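Local coordinates for protein 6-aminohexanoate-cyclic-dimer hydrolase (Arthrobacter sp., PDB 3A2Q) that hydrolyses the cyclic dimer of 6-aminohexanoate, a by-product of nylon-6 manufacture, opening one of its amide bonds to release the linear dimer, at residues E26-T31 with V113-T118; A33-V38 with P48-A53; A207-E212 with K310-I315; V348-Q353 with G409-F414; W381-L386 with D461-V466. The protein carries 1 engineered substitution. All blocks are in the same frame, centred on the assembly; numbering follows the deposited sequence.

From the N terminus, helix 24-42 enters two contacts. Contact 1 sets it against strand 113-118 and closes a long loop; nested inside, contact 2 joins the same helix to helix 50-59 after only a short connection. The two touch, their centres about 5 Å apart. Next in series comes contact 3, which brings the turn leading into strand 211-216 against helix 308-331, and it touches contact 4, where helix 342-352 meets the substrate-pocket loop 409-414. Contact 5, strand 383-387 with helix 460-473, crosses contact 4 because their segments alternate along the chain. Contacts 1, 3 and 5 all reach the same mixed sheet, so helices become tied to widely separated strands.

Contact 1: E26-T31 with V113-T118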
# COMPACT_ATOMS: atom_id res chain seq x y z
N GLU A 26 1.97 7.48 28.27
CA GLU A 26 1.76 6.06 28.52
C GLU A 26 1.62 5.31 27.20
O GLU A 26 2.36 4.37 26.92
CB GLU A 26 0.50 5.85 29.37
CG GLU A 26 0.72 6.11 30.85
CD GLU A 26 -0.55 5.93 31.67
OE1 GLU A 26 -0.45 5.78 32.91
OE2 GLU A 26 -1.65 5.94 31.08
N LEU A 27 0.67 5.75 26.37
CA LEU A 27 0.43 5.13 25.08
C LEU A 27 1.71 5.13 24.24
O LEU A 27 2.10 4.09 23.70
CB LEU A 27 -0.68 5.88 24.33
CG LEU A 27 -1.04 5.36 22.93
CD1 LEU A 27 -1.50 3.91 23.02
CD2 LEU A 27 -2.13 6.23 22.33
N LEU A 28 2.35 6.29 24.15
CA LEU A 28 3.58 6.43 23.37
C LEU A 28 4.70 5.54 23.90
O LEU A 28 5.35 4.82 23.14
CB LEU A 28 4.05 7.88 23.37
CG LEU A 28 4.75 8.41 22.11
CD1 LEU A 28 5.39 9.75 22.43
CD2 LEU A 28 5.81 7.43 21.62
N GLU A 29 4.95 5.60 25.21
CA GLU A 29 6.00 4.80 25.82
C GLU A 29 5.67 3.32 25.77
O GLU A 29 6.56 2.48 25.62
CB GLU A 29 6.24 5.24 27.27
CG GLU A 29 6.81 6.64 27.40
CD GLU A 29 8.06 6.85 26.57
OE1 GLU A 29 8.87 5.91 26.47
OE2 GLU A 29 8.24 7.96 26.02
N ALA A 30 4.39 2.99 25.90
CA ALA A 30 3.96 1.60 25.84
C ALA A 30 4.17 1.10 24.42
O ALA A 30 4.50 -0.07 24.20
CB ALA A 30 2.49 1.49 26.22
N THR A 31 4.00 1.99 23.45
CA THR A 31 4.17 1.65 22.05
C THR A 31 5.66 1.51 21.70
O THR A 31 6.06 0.58 21.00
CB THR A 31 3.53 2.72 21.13
OG1 THR A 31 2.13 2.80 21.41
CG2 THR A 31 3.73 2.36 19.67
N VAL A 113 1.38 11.16 15.91
CA VAL A 113 2.79 11.42 16.19
C VAL A 113 3.66 10.49 15.33
O VAL A 113 3.43 9.28 15.29
CB VAL A 113 3.13 11.23 17.71
CG1 VAL A 113 2.15 12.04 18.56
CG2 VAL A 113 3.08 9.76 18.10
N LEU A 114 4.63 11.06 14.62
CA LEU A 114 5.50 10.27 13.76
C LEU A 114 6.46 9.42 14.58
O LEU A 114 7.43 9.92 15.15
CB LEU A 114 6.30 11.20 12.83
CG LEU A 114 7.20 10.49 11.82
CD1 LEU A 114 6.39 9.45 11.06
CD2 LEU A 114 7.80 11.52 10.86
N LEU A 115 6.17 8.12 14.64
CA LEU A 115 6.97 7.17 15.41
C LEU A 115 8.23 6.69 14.71
O LEU A 115 9.21 6.33 15.36
CB LEU A 115 6.11 5.96 15.79
CG LEU A 115 6.72 4.95 16.77
CD1 LEU A 115 6.98 5.64 18.11
CD2 LEU A 115 5.77 3.78 16.95
N GLY A 116 8.22 6.67 13.38
CA GLY A 116 9.38 6.21 12.64
C GLY A 116 9.07 5.86 11.20
O GLY A 116 7.95 6.05 10.73
N LYS A 117 10.07 5.35 10.49
CA LYS A 117 9.91 4.97 9.09
C LYS A 117 10.00 3.46 8.88
O LYS A 117 10.71 2.77 9.61
CB LYS A 117 10.96 5.66 8.23
CG LYS A 117 10.86 7.17 8.19
CD LYS A 117 11.79 7.71 7.13
CE LYS A 117 11.56 9.17 6.83
NZ LYS A 117 12.32 9.55 5.61
N THR A 118 9.28 2.96 7.88
CA THR A 118 9.25 1.53 7.59
C THR A 118 10.04 1.11 6.36
O THR A 118 10.22 1.89 5.41
CB THR A 118 7.81 1.05 7.42
OG1 THR A 118 7.15 1.89 6.46
CG2 THR A 118 7.08 1.11 8.75
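Leu115 points out of strand 113-118 and spreads its two methyl groups between Leu28 and Thr31, which lie one turn apart on helix 24-42. CD1 of Leu115 meets CD2 of Leu28 at 4.1 Å, the two leucines sliding past each other in opposite directions, while CD2 of Leu115 is closer to CG2 of Thr31, at 3.7 Å, where the two side chains cross obliquely. A branched leucine suits the strand position because one side chain can serve two neighbours.

Threonine suits the helix because its two branches do different work. With CG2 anti to the backbone N (chi1, defined by OG1, is -60°), the methyl faces the strand and OG1 turns back to Leu27 O, 2.6 Å away. That hydroxyl sits above the carbonyl plane, and Thr31 N reaches the same oxygen from the opposite face. A serine at Thr31 would lack CG2 and would probably leave a gap beside Leu115 CD2.

Around this buried apolar patch, Leu28 also touches Arg54 and Ser57 of helix 50-59, and in the sheet strand 113-118 lies between strands 45-48 and 68-72, antiparallel to the first and parallel to the second.

Contact 2: A33-V38 with P48-A53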
# COMPACT_ATOMS: atom_id res chain seq x y z
N ALA A 33 8.11 0.77 23.75
CA ALA A 33 8.63 -0.42 24.41
C ALA A 33 8.31 -1.64 23.56
O ALA A 33 9.17 -2.49 23.32
CB ALA A 33 8.00 -0.57 25.79
N HIS A 34 7.07 -1.72 23.09
CA HIS A 34 6.62 -2.83 22.26
C HIS A 34 7.46 -2.91 20.99
O HIS A 34 7.88 -3.99 20.57
CB HIS A 34 5.14 -2.64 21.91
CG HIS A 34 4.58 -3.74 21.06
ND1 HIS A 34 4.55 -5.06 21.48
CD2 HIS A 34 4.02 -3.73 19.83
CE1 HIS A 34 4.00 -5.80 20.54
NE2 HIS A 34 3.67 -5.02 19.53
N VAL A 35 7.72 -1.76 20.37
CA VAL A 35 8.52 -1.70 19.15
C VAL A 35 9.92 -2.25 19.41
O VAL A 35 10.43 -3.07 18.64
CB VAL A 35 8.64 -0.25 18.63
CG1 VAL A 35 9.61 -0.18 17.47
CG2 VAL A 35 7.27 0.26 18.20
N GLN A 36 10.54 -1.81 20.50
CA GLN A 36 11.88 -2.25 20.85
C GLN A 36 11.98 -3.76 21.06
O GLN A 36 13.00 -4.38 20.73
CB GLN A 36 12.34 -1.54 22.13
CG GLN A 36 12.39 -0.03 21.99
CD GLN A 36 12.89 0.64 23.24
OE1 GLN A 36 12.31 0.50 24.32
NE2 GLN A 36 13.99 1.38 23.11
N ALA A 37 10.92 -4.35 21.59
CA ALA A 37 10.88 -5.78 21.86
C ALA A 37 10.57 -6.66 20.65
O ALA A 37 11.23 -7.68 20.42
CB ALA A 37 9.87 -6.06 22.96
N VAL A 38 9.56 -6.26 19.88
CA VAL A 38 9.12 -7.03 18.72
C VAL A 38 9.79 -6.72 17.38
O VAL A 38 10.06 -7.63 16.60
CB VAL A 38 7.58 -6.90 18.55
CG1 VAL A 38 7.13 -7.47 17.22
CG2 VAL A 38 6.88 -7.61 19.70
N PRO A 48 13.73 4.40 13.60
CA PRO A 48 12.90 4.85 14.73
C PRO A 48 13.03 6.35 14.92
O PRO A 48 14.10 6.92 14.69
CB PRO A 48 13.47 4.06 15.91
CG PRO A 48 14.89 3.82 15.51
CD PRO A 48 14.78 3.48 14.06
N LEU A 49 11.94 6.99 15.31
CA LEU A 49 11.92 8.43 15.55
C LEU A 49 11.23 8.67 16.88
O LEU A 49 10.30 9.48 16.98
CB LEU A 49 11.15 9.14 14.44
CG LEU A 49 11.67 8.98 13.01
CD1 LEU A 49 10.69 9.60 12.03
CD2 LEU A 49 13.04 9.63 12.89
N PHE A 50 11.69 7.98 17.92
CA PHE A 50 11.10 8.10 19.24
C PHE A 50 11.18 9.50 19.85
O PHE A 50 10.25 9.94 20.53
CB PHE A 50 11.72 7.08 20.19
CG PHE A 50 11.69 5.66 19.67
CD1 PHE A 50 10.55 5.17 19.04
CD2 PHE A 50 12.78 4.82 19.83
CE1 PHE A 50 10.50 3.85 18.57
CE2 PHE A 50 12.75 3.51 19.37
CZ PHE A 50 11.60 3.02 18.74
N GLU A 51 12.28 10.20 19.62
CA GLU A 51 12.41 11.55 20.17
C GLU A 51 11.40 12.50 19.54
O GLU A 51 10.69 13.22 20.24
CB GLU A 51 13.84 12.07 19.99
CG GLU A 51 14.88 11.21 20.69
CD GLU A 51 14.61 11.03 22.18
OE1 GLU A 51 15.30 10.21 22.82
OE2 GLU A 51 13.70 11.71 22.72
N LYS A 52 11.33 12.51 18.21
CA LYS A 52 10.38 13.38 17.53
C LYS A 52 8.98 13.00 17.98
O LYS A 52 8.15 13.85 18.26
CB LYS A 52 10.48 13.24 16.01
CG LYS A 52 9.33 13.94 15.28
CD LYS A 52 9.50 13.92 13.76
CE LYS A 52 10.58 14.88 13.30
NZ LYS A 52 10.59 15.02 11.82
N ALA A 53 8.73 11.69 18.05
CA ALA A 53 7.42 11.21 18.48
C ALA A 53 7.10 11.74 19.87
O ALA A 53 5.95 12.05 20.18
CB ALA A 53 7.41 9.69 18.49
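Phe50 spans the gap to helix 24-42, where it meets Val35 and Gln36. At its root, CG lies anti to the carbonyl carbon (chi1 -53°), and from CB the ring is carried away from its own helix toward the other one. Over one face sits Pro48 CB, 3.5 Å above the plane and offset toward the rim, which probably limits how the ring can turn. On the CD1 side the ring touches Leu115 of strand 113-118. CE2, along the other flank, comes within 4.4 Å of Gln36 CG, a looser approach that is neither face-on nor edge-on. The tip, CZ, ends 4.0 Å from Val35 CG1, and this methyl stands at the ring edge, in its plane.

Helix 24-42, the edge strand 45-48 and helix 50-59 follow one another here in a helix-strand-helix arrangement at one margin of the amidase sheet, and the aromatic side chain bridges the two helices where the chain has just left the strand. Leu49 occupies the N-cap of the second helix; its O accepts from Ala53 N at 2.9 Å, and its N probably bonds to Leu115 O, which joins the helix start to strand 113-118.

A beta-branched valine presents a compact methyl surface to the ring, and Val35 also touches Leu115, so it faces strand and helix alike. Glutamine suits the more exposed neighbouring position: its CG lies against the phenyl group while the chain, extended at chi2 (-178°), carries the amide onward past CG.

Contact 3: A207-E212 with K310-I315; sequences AGAAHE and KDYSTI
Beside the substrate pocket of this amidase-family fold, the chain turns from helix 202-207 into strand 211-216, and there Ala207 and Ala209 lean on Ile315 and Tyr312 of helix 308-331. The phenol makes the closer contact. Tyr312 has CG anti to its backbone N (chi1 -173°), and this extends the ring from the helix until Ala209 CB lies 3.4 Å from both CE1 and OH; the methyl comes obliquely to the ring. Alanine's single methyl suits so close an approach to the phenol. A turn of helix further on, Ile315 CG2 approaches Ala207 CB at 4.5 Å, a looser apolar touch.

Gly208, between the two alanines, has a phi of 94°, at which a CB would press against the carbonyl oxygen of the preceding residue; glycine accommodates the turn.

Tyr312 lies just behind residues of the pocket. Its OH makes a weak hydrogen bond to Ala171 O, its side chain touches Val206, and both of these residues line the pocket of the bound 6-aminohexanoic acid, which lies about 5 Å from the tyrosine side chain. The side chain is also about 10 Å from that of Ser150, assigned by similarity to the charge relay system. The phenol thus probably helps to join the turn to the pocket wall.

The turn has polar ties of its own. Asn429 ND2 donates to Ala209 O, and so does the imidazole of His211: ND1 is 2.8 Å from that oxygen, which lies in the ring plane, while the nitrogen stands well above the plane of the carbonyl.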
# COMPACT_ATOMS: atom_id res chain seq x y z
N ALA A 207 3.31 8.31 -14.06
CA ALA A 207 2.22 8.71 -14.95
C ALA A 207 0.86 8.54 -14.29
O ALA A 207 -0.14 8.26 -14.97
CB ALA A 207 2.28 7.93 -16.25
N GLY A 208 0.81 8.70 -12.97
CA GLY A 208 -0.44 8.57 -12.25
C GLY A 208 -0.74 7.19 -11.68
O GLY A 208 -1.71 7.04 -10.93
N ALA A 209 0.08 6.20 -12.00
CA ALA A 209 -0.13 4.85 -11.49
C ALA A 209 0.21 4.71 -10.01
O ALA A 209 -0.39 3.89 -9.31
CB ALA A 209 0.67 3.83 -12.30
N ALA A 210 1.16 5.52 -9.53
CA ALA A 210 1.56 5.47 -8.12
C ALA A 210 0.64 6.32 -7.25
O ALA A 210 0.53 7.53 -7.44
CB ALA A 210 3.00 5.93 -7.97
N HIS A 211 -0.03 5.68 -6.29
CA HIS A 211 -0.97 6.34 -5.38
C HIS A 211 -0.47 6.22 -3.94
O HIS A 211 0.09 5.18 -3.57
CB HIS A 211 -2.34 5.65 -5.36
CG HIS A 211 -3.04 5.55 -6.68
ND1 HIS A 211 -2.48 4.94 -7.79
CD2 HIS A 211 -4.32 5.83 -7.02
CE1 HIS A 211 -3.39 4.85 -8.74
NE2 HIS A 211 -4.51 5.38 -8.30
N GLU A 212 -0.68 7.25 -3.13
CA GLU A 212 -0.32 7.14 -1.72
C GLU A 212 -1.49 6.36 -1.13
O GLU A 212 -2.64 6.55 -1.54
CB GLU A 212 -0.21 8.51 -1.04
CG GLU A 212 0.89 9.39 -1.60
CD GLU A 212 2.20 8.64 -1.78
OE1 GLU A 212 2.69 8.56 -2.93
OE2 GLU A 212 2.75 8.13 -0.77
N LYS A 310 3.37 -4.33 -20.52
CA LYS A 310 4.61 -4.11 -21.27
C LYS A 310 4.87 -2.61 -21.34
O LYS A 310 5.99 -2.15 -21.11
CB LYS A 310 4.49 -4.68 -22.69
CG LYS A 310 5.76 -4.57 -23.49
CD LYS A 310 5.56 -5.03 -24.93
CE LYS A 310 6.84 -4.89 -25.74
NZ LYS A 310 7.34 -3.49 -25.75
N ASP A 311 3.82 -1.85 -21.65
CA ASP A 311 3.90 -0.40 -21.74
C ASP A 311 4.19 0.21 -20.38
O ASP A 311 4.94 1.17 -20.27
CB ASP A 311 2.58 0.17 -22.26
CG ASP A 311 2.22 -0.35 -23.64
OD1 ASP A 311 2.97 -0.06 -24.59
OD2 ASP A 311 1.19 -1.04 -23.76
N TYR A 312 3.59 -0.36 -19.34
CA TYR A 312 3.80 0.13 -17.99
C TYR A 312 5.26 -0.08 -17.58
O TYR A 312 5.87 0.78 -16.94
CB TYR A 312 2.87 -0.62 -17.03
CG TYR A 312 2.87 -0.09 -15.62
CD1 TYR A 312 2.66 1.26 -15.36
CD2 TYR A 312 3.07 -0.95 -14.54
CE1 TYR A 312 2.65 1.75 -14.05
CE2 TYR A 312 3.05 -0.47 -13.23
CZ TYR A 312 2.84 0.88 -12.99
OH TYR A 312 2.84 1.34 -11.70
N SER A 313 5.83 -1.22 -17.96
CA SER A 313 7.21 -1.54 -17.64
C SER A 313 8.17 -0.51 -18.23
O SER A 313 9.13 -0.11 -17.59
CB SER A 313 7.56 -2.93 -18.18
OG SER A 313 8.84 -3.35 -17.71
N THR A 314 7.90 -0.09 -19.46
CA THR A 314 8.74 0.90 -20.13
C THR A 314 8.71 2.22 -19.36
O THR A 314 9.75 2.86 -19.18
CB THR A 314 8.26 1.13 -21.57
OG1 THR A 314 8.41 -0.09 -22.31
CG2 THR A 314 9.08 2.24 -22.24
N ILE A 315 7.53 2.61 -18.90
CA ILE A 315 7.41 3.84 -18.13
C ILE A 315 8.18 3.69 -16.83
O ILE A 315 8.86 4.61 -16.38
CB ILE A 315 5.93 4.16 -17.83
CG1 ILE A 315 5.21 4.50 -19.14
CG2 ILE A 315 5.83 5.30 -16.83
CD1 ILE A 315 3.71 4.64 -19.00

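Contact 4: V348-Q353 with G409-F414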
# COMPACT_ATOMS: atom_id res chain seq x y z
N VAL A 348 18.47 1.68 -15.95
CA VAL A 348 19.12 2.91 -16.40
C VAL A 348 19.44 2.76 -17.89
O VAL A 348 19.20 3.66 -18.68
CB VAL A 348 20.44 3.16 -15.63
CG1 VAL A 348 21.12 4.42 -16.15
CG2 VAL A 348 20.15 3.30 -14.15
N LYS A 349 19.99 1.60 -18.25
CA LYS A 349 20.34 1.32 -19.63
C LYS A 349 19.08 1.25 -20.48
O LYS A 349 19.02 1.85 -21.55
CB LYS A 349 21.10 -0.01 -19.72
CG LYS A 349 21.58 -0.38 -21.11
CD LYS A 349 22.38 -1.67 -21.09
CE LYS A 349 22.89 -2.04 -22.47
NZ LYS A 349 21.78 -2.22 -23.43
N ARG A 350 18.08 0.53 -19.99
CA ARG A 350 16.83 0.41 -20.74
C ARG A 350 16.20 1.78 -20.98
O ARG A 350 15.68 2.05 -22.06
CB ARG A 350 15.85 -0.50 -20.01
CG ARG A 350 16.26 -1.97 -20.00
CD ARG A 350 15.04 -2.89 -19.99
NE ARG A 350 14.31 -2.86 -18.73
CZ ARG A 350 14.66 -3.56 -17.65
NH1 ARG A 350 15.73 -4.33 -17.67
NH2 ARG A 350 13.92 -3.48 -16.55
N ALA A 351 16.25 2.65 -19.97
CA ALA A 351 15.66 3.98 -20.11
C ALA A 351 16.31 4.72 -21.26
O ALA A 351 15.64 5.42 -22.03
CB ALA A 351 15.84 4.76 -18.81
N ASP A 352 17.62 4.56 -21.40
CA ASP A 352 18.36 5.24 -22.46
C ASP A 352 17.90 4.86 -23.86
O ASP A 352 18.21 5.57 -24.82
CB ASP A 352 19.86 4.96 -22.32
CG ASP A 352 20.47 5.64 -21.10
OD1 ASP A 352 20.15 6.83 -20.87
OD2 ASP A 352 21.26 5.00 -20.38
N GLN A 353 17.17 3.77 -23.99
CA GLN A 353 16.70 3.35 -25.31
C GLN A 353 15.23 3.71 -25.57
O GLN A 353 14.68 3.39 -26.62
CB GLN A 353 16.95 1.85 -25.49
CG GLN A 353 18.44 1.51 -25.47
CD GLN A 353 18.72 0.03 -25.37
OE1 GLN A 353 18.33 -0.63 -24.40
NE2 GLN A 353 19.40 -0.52 -26.37
N GLY A 409 14.55 -7.69 -20.81
CA GLY A 409 13.50 -6.73 -21.16
C GLY A 409 12.49 -6.18 -20.17
O GLY A 409 12.14 -5.00 -20.24
N ARG A 410 12.02 -7.01 -19.25
CA ARG A 410 11.01 -6.53 -18.32
C ARG A 410 11.34 -6.51 -16.83
O ARG A 410 12.25 -7.19 -16.37
CB ARG A 410 9.71 -7.31 -18.56
CG ARG A 410 8.54 -6.95 -17.65
CD ARG A 410 7.27 -7.68 -18.07
NE ARG A 410 6.82 -7.31 -19.40
CZ ARG A 410 5.67 -7.70 -19.93
NH1 ARG A 410 4.85 -8.47 -19.23
NH2 ARG A 410 5.34 -7.33 -21.16
N GLN A 411 10.57 -5.70 -16.10
CA GLN A 411 10.70 -5.52 -14.66
C GLN A 411 10.75 -6.88 -13.95
O GLN A 411 10.02 -7.80 -14.31
CB GLN A 411 9.48 -4.74 -14.14
CG GLN A 411 9.75 -3.82 -12.96
CD GLN A 411 10.56 -2.60 -13.34
OE1 GLN A 411 10.88 -1.76 -12.49
NE2 GLN A 411 10.91 -2.49 -14.62
N SER A 412 11.62 -7.00 -12.95
CA SER A 412 11.75 -8.26 -12.22
C SER A 412 10.46 -8.58 -11.47
O SER A 412 10.11 -9.74 -11.27
CB SER A 412 12.94 -8.20 -11.24
OG SER A 412 12.82 -7.11 -10.35
N ALA A 413 9.73 -7.54 -11.07
CA ALA A 413 8.48 -7.71 -10.34
C ALA A 413 7.35 -8.16 -11.26
O ALA A 413 6.29 -8.57 -10.79
CB ALA A 413 8.10 -6.41 -9.63
N PHE A 414 7.57 -8.08 -12.56
CA PHE A 414 6.55 -8.47 -13.53
C PHE A 414 6.76 -9.86 -14.11
O PHE A 414 6.15 -10.21 -15.12
CB PHE A 414 6.48 -7.46 -14.68
CG PHE A 414 6.07 -6.07 -14.26
CD1 PHE A 414 5.47 -5.84 -13.02
CD2 PHE A 414 6.26 -4.99 -15.11
CE1 PHE A 414 5.06 -4.57 -12.65
CE2 PHE A 414 5.85 -3.70 -14.74
CZ PHE A 414 5.25 -3.49 -13.51
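Bends at chi2 (-149°) and chi3 (-70°) swing the guanidinium of Arg350 toward Gly409 and Gln411, and the Gln411 chain, folded at chi2 (72°), turns its amide back to meet it. The contact joins helix 342-352 to loop 409-414, which forms part of the pocket for bound 6-aminohexanoic acid in this amidase fold; Gln411 and Phe414 both touch the ligand.

Gly409 O sits over one face of the guanidinium, 3.4 Å from Arg350 NE and 3.6 Å from CD, but its angle is too poor for a hydrogen bond. Glycine suits the loop because at its backbone angles a CB would strike the preceding carbonyl. At the guanidinium edge, Gln411 NE2 lies 3.7 Å from Arg350 NH2, with the two planes nearly perpendicular. Both nitrogens are donors and do not bond to each other; Asp317 serves both residues, OD2 in a salt bridge with Arg350 NE and OD1 in a weak bond from Gln411 NE2. Arg350 NH1 pairs with Glu346, while Gln411 OE1 accepts from Asn125 ND2.

With a leucine in place of Arg350, Asp317 and Glu346 would probably lose their positive partner, and the Gly409 carbonyl would lose the flat group it lies over.

Deeper in the loop, Gln411 CG rests 4.2 Å above the centre of the Phe414 ring, and Arg410 CG stands at that ring's edge.

Contact 5: W381-L386 with D461-V466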
# COMPACT_ATOMS: atom_id res chain seq x y z
N TRP A 381 -22.42 -2.03 -13.19
CA TRP A 381 -21.85 -2.73 -12.05
C TRP A 381 -21.31 -1.73 -11.04
O TRP A 381 -20.77 -0.69 -11.40
CB TRP A 381 -20.73 -3.66 -12.51
CG TRP A 381 -21.22 -4.71 -13.45
CD1 TRP A 381 -21.28 -4.62 -14.80
CD2 TRP A 381 -21.73 -6.00 -13.10
NE1 TRP A 381 -21.80 -5.78 -15.33
CE2 TRP A 381 -22.08 -6.64 -14.30
CE3 TRP A 381 -21.92 -6.67 -11.88
CZ2 TRP A 381 -22.62 -7.94 -14.33
CZ3 TRP A 381 -22.46 -7.96 -11.91
CH2 TRP A 381 -22.80 -8.58 -13.12
N ASP A 382 -21.47 -2.06 -9.75
CA ASP A 382 -21.02 -1.20 -8.66
C ASP A 382 -19.69 -1.63 -8.05
O ASP A 382 -18.83 -0.79 -7.78
CB ASP A 382 -22.06 -1.19 -7.54
CG ASP A 382 -23.37 -0.56 -7.96
OD1 ASP A 382 -23.37 0.65 -8.27
OD2 ASP A 382 -24.39 -1.29 -7.98
N LEU A 383 -19.53 -2.93 -7.84
CA LEU A 383 -18.33 -3.45 -7.20
C LEU A 383 -17.82 -4.76 -7.79
O LEU A 383 -18.60 -5.58 -8.28
CB LEU A 383 -18.59 -3.71 -5.72
CG LEU A 383 -19.02 -2.60 -4.77
CD1 LEU A 383 -19.45 -3.21 -3.44
CD2 LEU A 383 -17.89 -1.62 -4.56
N LEU A 384 -16.51 -4.94 -7.72
CA LEU A 384 -15.87 -6.16 -8.18
C LEU A 384 -15.21 -6.74 -6.93
O LEU A 384 -14.57 -6.02 -6.18
CB LEU A 384 -14.78 -5.88 -9.23
CG LEU A 384 -14.00 -7.12 -9.67
CD1 LEU A 384 -14.89 -8.01 -10.53
CD2 LEU A 384 -12.76 -6.71 -10.47
N ILE A 385 -15.42 -8.04 -6.70
CA ILE A 385 -14.82 -8.74 -5.57
C ILE A 385 -13.85 -9.75 -6.17
O ILE A 385 -14.22 -10.52 -7.06
CB ILE A 385 -15.87 -9.54 -4.75
CG1 ILE A 385 -17.09 -8.67 -4.45
CG2 ILE A 385 -15.24 -10.03 -3.45
CD1 ILE A 385 -16.79 -7.42 -3.69
N LEU A 386 -12.61 -9.73 -5.71
CA LEU A 386 -11.62 -10.67 -6.20
C LEU A 386 -10.50 -10.79 -5.18
O LEU A 386 -10.34 -9.93 -4.33
CB LEU A 386 -11.05 -10.20 -7.55
CG LEU A 386 -10.14 -8.97 -7.57
CD1 LEU A 386 -9.52 -8.84 -8.95
CD2 LEU A 386 -10.91 -7.71 -7.20
N ASP A 461 -16.77 6.15 -0.79
CA ASP A 461 -17.92 6.13 0.12
C ASP A 461 -18.63 4.77 0.06
O ASP A 461 -18.89 4.17 1.10
CB ASP A 461 -18.89 7.28 -0.21
CG ASP A 461 -19.43 7.21 -1.62
OD1 ASP A 461 -18.63 7.09 -2.57
OD2 ASP A 461 -20.67 7.30 -1.79
N LEU A 462 -18.93 4.29 -1.14
CA LEU A 462 -19.59 3.00 -1.30
C LEU A 462 -18.64 1.88 -0.88
O LEU A 462 -19.05 0.93 -0.20
CB LEU A 462 -19.98 2.76 -2.76
CG LEU A 462 -21.09 3.61 -3.37
CD1 LEU A 462 -21.31 3.17 -4.82
CD2 LEU A 462 -22.38 3.45 -2.56
N LEU A 463 -17.38 2.02 -1.26
CA LEU A 463 -16.39 1.01 -0.93
C LEU A 463 -16.26 0.80 0.58
O LEU A 463 -16.29 -0.33 1.05
CB LEU A 463 -15.03 1.41 -1.51
CG LEU A 463 -13.90 0.39 -1.35
CD1 LEU A 463 -14.24 -0.90 -2.09
CD2 LEU A 463 -12.62 0.99 -1.90
N LEU A 464 -16.13 1.89 1.33
CA LEU A 464 -15.99 1.79 2.78
C LEU A 464 -17.27 1.30 3.43
O LEU A 464 -17.25 0.68 4.49
CB LEU A 464 -15.59 3.14 3.38
CG LEU A 464 -14.21 3.66 2.96
CD1 LEU A 464 -13.99 5.06 3.49
CD2 LEU A 464 -13.13 2.72 3.47
N GLN A 465 -18.40 1.58 2.78
CA GLN A 465 -19.68 1.13 3.30
C GLN A 465 -19.78 -0.39 3.21
O GLN A 465 -20.15 -1.05 4.19
CB GLN A 465 -20.82 1.80 2.53
CG GLN A 465 -21.10 3.21 3.00
CD GLN A 465 -21.86 4.03 1.99
OE1 GLN A 465 -22.47 3.49 1.07
NE2 GLN A 465 -21.84 5.35 2.16
N VAL A 466 -19.44 -0.95 2.06
CA VAL A 466 -19.50 -2.40 1.89
C VAL A 466 -18.38 -3.07 2.68
O VAL A 466 -18.55 -4.19 3.18
CB VAL A 466 -19.40 -2.80 0.41
CG1 VAL A 466 -19.37 -4.32 0.28
CG2 VAL A 466 -20.60 -2.25 -0.35
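Apolar contact carries this junction, and Leu383 of strand 383-387 supplies most of it against Val466 and Leu463 of helix 460-473. Leu383 and Val466 reach toward each other tip to tip. CD1 of Leu383 lies 3.4 Å from CG2 of Val466, tighter than usual van der Waals contact, so the methyl presses chiefly on CG2, with CG1 farther off at 3.9 Å. With CG anti to its carbonyl carbon (chi1 -59°), Leu383 has its other methyl, CD2, 4.5 Å from Leu463 CD1. Leucine provides reach from the strand, while valine keeps the helix surface compact where the fit is close.

Backbone hydrogen bonds hold each partner in its own element. Leu383 pairs with Arg259 and Gly261 of strand 259-262 and Leu384 with Val454 of strand 448-455, while Val466 N bonds to Leu462 O at 3.0 Å along the helix.

Polar side chains bond away from the apolar contact: Asp382 OD2 accepts from Arg259 N, and Gln465 NE2 donates to Gly250 O.

Between these two segments the touching atoms are all apolar, and Leu463 on Ile453 and Val466 on Leu288 extend the patch; with nothing directional across it, the fit probably rests largely on the shapes of the branched methyls.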